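Glutathione S-transferase (PDB 6J3E) binds glutathione and, as a serine-type glutathione S-transferase of a wood-rotting fungus, probably catalyses its transfer to electrophilic compounds. Local coordinates at residues 27-32 and 242-247; 103-108 and 198-203. All coordinates share one frame; numbering follows the deposited sequence.

Contact 1 and contact 2 both join distant parts of the chain around helix 206-222, which touches segments of each, and helix 86-96 is also shared by 27-32 and 103-108. Contact 1 lies in the interior, its centre about 11 Å from that of the chain, where two helices meet through aromatic rings and a water ties the one hydroxyl to a backbone carbonyl. Contact 2, its centre about 19 Å from the chain's, is still largely buried, bringing together two loops against the second subunit; its chemistry is aliphatic, proline and methyl groups against a leucine, and the two loops share no hydrogen bond with each other. The two centres are about 15 Å apart.

Contact 1 of 2, residues 27-32 and 242-247; sequences TRYTLN and KQLALF
Tyr-29, on helix 22-34, reaches out to Phe-247 and Leu-244 on helix 235-247, and alone carries its helix's side of the contact. The close packing is aromatic. Phe-247 turns its ring edge toward the face of Tyr-29 in a T-shaped (edge-to-face) pair, with the centroids 5.8 Å apart and the planes inclined at 62°. Lower on the same side chain, Phe-247 CB lies 4.0 Å from Tyr-29 CE1, approaching the tyrosine ring obliquely. With CG anti to its own carbonyl carbon (chi1 -76°), the phenylalanine ring runs back along its helix, and the carbonyl oxygen of Gln-243 lies in plane at the ring's edge, where the C-H groups carry slight positive charge. Val-212 of helix 206-222 touches both side chains, and Ile-209 adds to the cover over Tyr-29, an apolar setting that suits flat, rigid side chains.

The phenol end is the looser, hydrated side of this buried contact: Leu-244 buries 20 Å² against Tyr-29's helix, Phe-247 43 Å². Tyr-29 OH lies 4.0 Å from Leu-244 CD2, the two side chains crossing at about a right angle. A water links the helices here: it accepts from Tyr-29 OH at 2.9 Å and donates to Leu-244 O at 2.8 Å. Tyrosine suits the place because its ring packs while its hydroxyl binds the water. Tyr-29 also meets the ring of Trp-25, one residue from the glutathione-binding Lys-26. Such packing of a thioredoxin-like domain's first helix against the all-helical C-terminal domain belongs to the interdomain interface of the glutathione S-transferase fold.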
loop_
_atom_site.group_PDB
_atom_site.type_symbol
_atom_site.label_atom_id
_atom_site.label_comp_id
_atom_site.label_asym_id
_atom_site.label_seq_id
_atom_site.Cartn_x
_atom_site.Cartn_y
_atom_site.Cartn_z
ATOM N N THR A 27 10.176 -11.774 11.836
ATOM C CA THR A 27 9.739 -12.387 13.091
ATOM C C THR A 27 10.878 -12.485 14.105
ATOM O O THR A 27 10.649 -12.325 15.312
ATOM C CB THR A 27 9.112 -13.753 12.805
ATOM O OG1 THR A 27 7.856 -13.542 12.156
ATOM C CG2 THR A 27 8.868 -14.555 14.088
ATOM N N ARG A 28 12.110 -12.720 13.645
ATOM C CA ARG A 28 13.244 -12.682 14.559
ATOM C C ARG A 28 13.397 -11.288 15.163
ATOM O O ARG A 28 13.488 -11.134 16.388
ATOM C CB ARG A 28 14.529 -13.113 13.841
ATOM C CG ARG A 28 15.747 -13.199 14.763
ATOM C CD ARG A 28 17.001 -13.728 14.064
ATOM N NE ARG A 28 16.861 -15.105 13.603
ATOM C CZ ARG A 28 17.006 -16.185 14.373
ATOM N NH1 ARG A 28 17.284 -16.070 15.665
ATOM N NH2 ARG A 28 16.869 -17.394 13.844
ATOM N N TYR A 29 13.419 -10.255 14.314
ATOM C CA TYR A 29 13.449 -8.889 14.822
ATOM C C TYR A 29 12.351 -8.673 15.859
ATOM O O TYR A 29 12.605 -8.135 16.944
ATOM C CB TYR A 29 13.301 -7.889 13.668
ATOM C CG TYR A 29 14.596 -7.413 13.025
ATOM C CD1 TYR A 29 15.674 -6.988 13.800
ATOM C CD2 TYR A 29 14.726 -7.355 11.645
ATOM C CE1 TYR A 29 16.850 -6.528 13.213
ATOM C CE2 TYR A 29 15.892 -6.904 11.053
ATOM C CZ TYR A 29 16.955 -6.490 11.835
ATOM O OH TYR A 29 18.123 -6.044 11.226
ATOM N N THR A 30 11.129 -9.132 15.560
ATOM C CA THR A 30 10.005 -8.883 16.461
ATOM C C THR A 30 10.207 -9.572 17.814
ATOM O O THR A 30 9.970 -8.959 18.868
ATOM C CB THR A 30 8.692 -9.317 15.793
ATOM O OG1 THR A 30 8.582 -8.686 14.508
ATOM C CG2 THR A 30 7.491 -8.887 16.627
ATOM N N LEU A 31 10.678 -10.829 17.815
ATOM C CA LEU A 31 10.925 -11.519 19.083
ATOM C C LEU A 31 12.086 -10.892 19.857
ATOM O O LEU A 31 12.055 -10.857 21.091
ATOM C CB LEU A 31 11.185 -13.004 18.828
ATOM C CG LEU A 31 10.007 -13.851 18.335
ATOM C CD1 LEU A 31 10.531 -15.125 17.720
ATOM C CD2 LEU A 31 9.050 -14.185 19.462
ATOM N N ASN A 32 13.103 -10.376 19.154
ATOM C CA ASN A 32 14.215 -9.693 19.819
ATOM C C ASN A 32 13.772 -8.353 20.405
ATOM O O ASN A 32 14.155 -8.002 21.526
ATOM C CB ASN A 32 15.374 -9.495 18.836
ATOM C CG ASN A 32 16.066 -10.806 18.465
ATOM O OD1 ASN A 32 15.769 -11.866 19.031
ATOM N ND2 ASN A 32 17.006 -10.738 17.526
ATOM N N LYS A 242 20.595 3.860 8.226
ATOM C CA LYS A 242 20.279 4.354 9.560
ATOM C C LYS A 242 19.245 3.476 10.256
ATOM O O LYS A 242 19.377 3.177 11.453
ATOM C CB LYS A 242 19.813 5.807 9.466
ATOM C CG LYS A 242 20.880 6.696 8.835
ATOM C CD LYS A 242 20.423 8.118 8.608
ATOM C CE LYS A 242 21.528 8.928 7.918
ATOM N NZ LYS A 242 21.038 10.251 7.432
ATOM N N GLN A 243 18.225 3.017 9.531
ATOM C CA GLN A 243 17.295 2.084 10.154
ATOM C C GLN A 243 17.999 0.816 10.593
ATOM O O GLN A 243 17.717 0.290 11.676
ATOM C CB GLN A 243 16.161 1.750 9.206
ATOM C CG GLN A 243 15.232 2.903 9.064
ATOM C CD GLN A 243 14.240 2.676 7.978
ATOM O OE1 GLN A 243 14.546 2.022 6.983
ATOM N NE2 GLN A 243 13.047 3.232 8.137
ATOM N N LEU A 244 18.912 0.302 9.764
ATOM C CA LEU A 244 19.673 -0.871 10.164
ATOM C C LEU A 244 20.402 -0.610 11.473
ATOM O O LEU A 244 20.347 -1.424 12.401
ATOM C CB LEU A 244 20.656 -1.262 9.060
ATOM C CG LEU A 244 20.086 -2.168 7.974
ATOM C CD1 LEU A 244 21.199 -2.858 7.209
ATOM C CD2 LEU A 244 19.198 -3.173 8.631
ATOM N N ALA A 245 21.049 0.554 11.580
ATOM C CA ALA A 245 21.797 0.869 12.794
ATOM C C ALA A 245 20.878 0.938 14.003
ATOM O O ALA A 245 21.199 0.409 15.075
ATOM C CB ALA A 245 22.553 2.182 12.620
ATOM N N LEU A 246 19.717 1.573 13.842
ATOM C CA LEU A 246 18.774 1.696 14.943
ATOM C C LEU A 246 18.368 0.344 15.507
ATOM O O LEU A 246 18.075 0.231 16.705
ATOM C CB LEU A 246 17.541 2.452 14.467
ATOM C CG LEU A 246 17.661 3.969 14.410
ATOM C CD1 LEU A 246 16.432 4.529 13.717
ATOM C CD2 LEU A 246 17.808 4.528 15.823
ATOM N N PHE A 247 18.333 -0.685 14.663
ATOM C CA PHE A 247 17.887 -2.010 15.057
ATOM C C PHE A 247 19.033 -2.951 15.372
ATOM O O PHE A 247 18.780 -4.086 15.790
ATOM C CB PHE A 247 17.015 -2.624 13.953
ATOM C CG PHE A 247 15.627 -2.065 13.909
ATOM C CD1 PHE A 247 15.337 -0.956 13.135
ATOM C CD2 PHE A 247 14.609 -2.641 14.672
ATOM C CE1 PHE A 247 14.053 -0.428 13.112
ATOM C CE2 PHE A 247 13.317 -2.115 14.663
ATOM C CZ PHE A 247 13.039 -1.006 13.882
HETATM O O HOH W 1 19.996 -4.240 12.435
#

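Contact 2 of 2, residues 103-108 and 198-203; sequences VIPPET and LFLGDK
Leu-200 spreads its two methyl groups against Pro-105 and Thr-108, joining a type I beta turn, Leu-198 to Gly-201, to the linker that leads from the thioredoxin-like domain into helix 109-136 of this transferase fold. In Leu-200, CD1 stands anti to CA (chi2 173°), which carries it against Pro-105 CG at 3.9 Å, while CD2 meets Thr-108 CG2 at 4.0 Å. Leucine suits the place because its fork serves two neighbours at once; proline offers a stiff apolar ring. Gly-201 closes the turn through its N, bonded to Leu-198 O at 3.1 Å, with backbone angles at which a side chain would collide with the carbonyl oxygen of Leu-200. Leu-111 of the second subunit packs on both Thr-108 and Leu-200, placing the contact beside the dimer interface. In Thr-108, OG1 sits between the backbone N and the carbonyl carbon (chi1 68°), leaving CG2 turned to the leucine. A serine here keeps the hydroxyl but lacks the methyl, and would probably leave a gap beside Leu-200 CD2. Pro-105 O accepts twice from Thr-108: from N at 2.8 Å and, in the carbonyl plane on a lone pair, from OG1 at 2.5 Å, a shortness that is doubtful.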
loop_
_atom_site.group_PDB
_atom_site.type_symbol
_atom_site.label_atom_id
_atom_site.label_comp_id
_atom_site.label_asym_id
_atom_site.label_seq_id
_atom_site.Cartn_x
_atom_site.Cartn_y
_atom_site.Cartn_z
ATOM N N VAL A 103 3.975 -3.623 18.794
ATOM C CA VAL A 103 4.438 -3.315 17.445
ATOM C C VAL A 103 3.305 -2.974 16.482
ATOM O O VAL A 103 3.563 -2.304 15.473
ATOM C CB VAL A 103 5.317 -4.438 16.856
ATOM C CG1 VAL A 103 6.556 -4.657 17.713
ATOM C CG2 VAL A 103 4.536 -5.715 16.653
ATOM N N ILE A 104 2.069 -3.376 16.754
ATOM C CA ILE A 104 0.962 -2.937 15.902
ATOM C C ILE A 104 -0.115 -2.297 16.766
ATOM O O ILE A 104 -1.134 -2.942 17.045
ATOM C CB ILE A 104 0.378 -4.097 15.074
ATOM C CG1 ILE A 104 1.472 -4.743 14.214
ATOM C CG2 ILE A 104 -0.793 -3.613 14.199
ATOM C CD1 ILE A 104 0.956 -5.804 13.256
ATOM N N PRO A 105 0.052 -1.046 17.194
ATOM C CA PRO A 105 -0.981 -0.387 18.007
ATOM C C PRO A 105 -2.329 -0.456 17.315
ATOM O O PRO A 105 -2.406 -0.317 16.085
ATOM C CB PRO A 105 -0.483 1.064 18.132
ATOM C CG PRO A 105 0.690 1.175 17.246
ATOM C CD PRO A 105 1.220 -0.185 16.977
ATOM N N PRO A 106 -3.406 -0.698 18.069
ATOM C CA PRO A 106 -4.678 -1.092 17.432
ATOM C C PRO A 106 -5.222 -0.093 16.423
ATOM O O PRO A 106 -5.812 -0.513 15.421
ATOM C CB PRO A 106 -5.628 -1.251 18.630
ATOM C CG PRO A 106 -4.739 -1.619 19.740
ATOM C CD PRO A 106 -3.440 -0.883 19.526
ATOM N N GLU A 107 -5.069 1.213 16.667
ATOM C CA GLU A 107 -5.562 2.195 15.712
ATOM C C GLU A 107 -4.817 2.132 14.386
ATOM O O GLU A 107 -5.303 2.689 13.396
ATOM C CB GLU A 107 -5.449 3.605 16.287
ATOM C CG GLU A 107 -6.520 3.963 17.285
ATOM C CD GLU A 107 -6.536 5.451 17.639
ATOM O OE1 GLU A 107 -5.877 6.253 16.936
ATOM O OE2 GLU A 107 -7.219 5.813 18.623
ATOM N N THR A 108 -3.662 1.461 14.341
ATOM C CA THR A 108 -2.837 1.349 13.141
ATOM C C THR A 108 -2.947 -0.002 12.454
ATOM O O THR A 108 -2.207 -0.257 11.498
ATOM C CB THR A 108 -1.365 1.601 13.473
ATOM O OG1 THR A 108 -0.868 0.530 14.294
ATOM C CG2 THR A 108 -1.199 2.936 14.201
ATOM N N LEU A 198 11.105 6.202 11.608
ATOM C CA LEU A 198 10.065 5.272 11.989
ATOM C C LEU A 198 8.715 5.805 11.541
ATOM O O LEU A 198 8.463 7.019 11.562
ATOM C CB LEU A 198 10.057 5.062 13.494
ATOM C CG LEU A 198 11.416 4.742 14.107
ATOM C CD1 LEU A 198 11.206 4.344 15.558
ATOM C CD2 LEU A 198 12.135 3.632 13.319
ATOM N N PHE A 199 7.830 4.879 11.175
ATOM C CA PHE A 199 6.535 5.274 10.625
ATOM C C PHE A 199 5.692 6.074 11.618
ATOM O O PHE A 199 5.056 7.063 11.229
ATOM C CB PHE A 199 5.781 4.042 10.137
ATOM C CG PHE A 199 6.022 3.768 8.704
ATOM C CD1 PHE A 199 7.225 3.198 8.294
ATOM C CD2 PHE A 199 5.088 4.142 7.756
ATOM C CE1 PHE A 199 7.481 2.976 6.959
ATOM C CE2 PHE A 199 5.332 3.915 6.410
ATOM C CZ PHE A 199 6.537 3.336 6.009
ATOM N N LEU A 200 5.644 5.649 12.894
ATOM C CA LEU A 200 4.873 6.363 13.912
ATOM C C LEU A 200 5.618 7.546 14.508
ATOM O O LEU A 200 5.100 8.158 15.448
ATOM C CB LEU A 200 4.454 5.440 15.062
ATOM C CG LEU A 200 3.918 4.039 14.807
ATOM C CD1 LEU A 200 3.748 3.314 16.143
ATOM C CD2 LEU A 200 2.604 4.072 14.034
ATOM N N GLY A 201 6.808 7.867 14.003
ATOM C CA GLY A 201 7.593 8.982 14.500
ATOM C C GLY A 201 8.678 8.572 15.475
ATOM O O GLY A 201 9.834 8.367 15.097
ATOM N N ASP A 202 8.301 8.443 16.743
ATOM C CA ASP A 202 9.240 8.154 17.813
ATOM C C ASP A 202 9.206 6.705 18.292
ATOM O O ASP A 202 10.190 6.249 18.879
ATOM C CB ASP A 202 8.957 9.088 19.000
ATOM C CG ASP A 202 7.469 9.195 19.295
ATOM O OD1 ASP A 202 6.674 8.657 18.481
ATOM O OD2 ASP A 202 7.085 9.815 20.311
ATOM N N LYS A 203 8.121 5.972 18.050
ATOM C CA LYS A 203 7.976 4.603 18.521
ATOM C C LYS A 203 8.168 3.607 17.377
ATOM O O LYS A 203 7.747 3.852 16.245
ATOM C CB LYS A 203 6.598 4.402 19.152
ATOM C CG LYS A 203 6.295 5.352 20.300
ATOM C CD LYS A 203 4.917 6.002 20.158
ATOM C CE LYS A 203 3.800 4.968 20.019
ATOM N NZ LYS A 203 2.470 5.623 19.823
#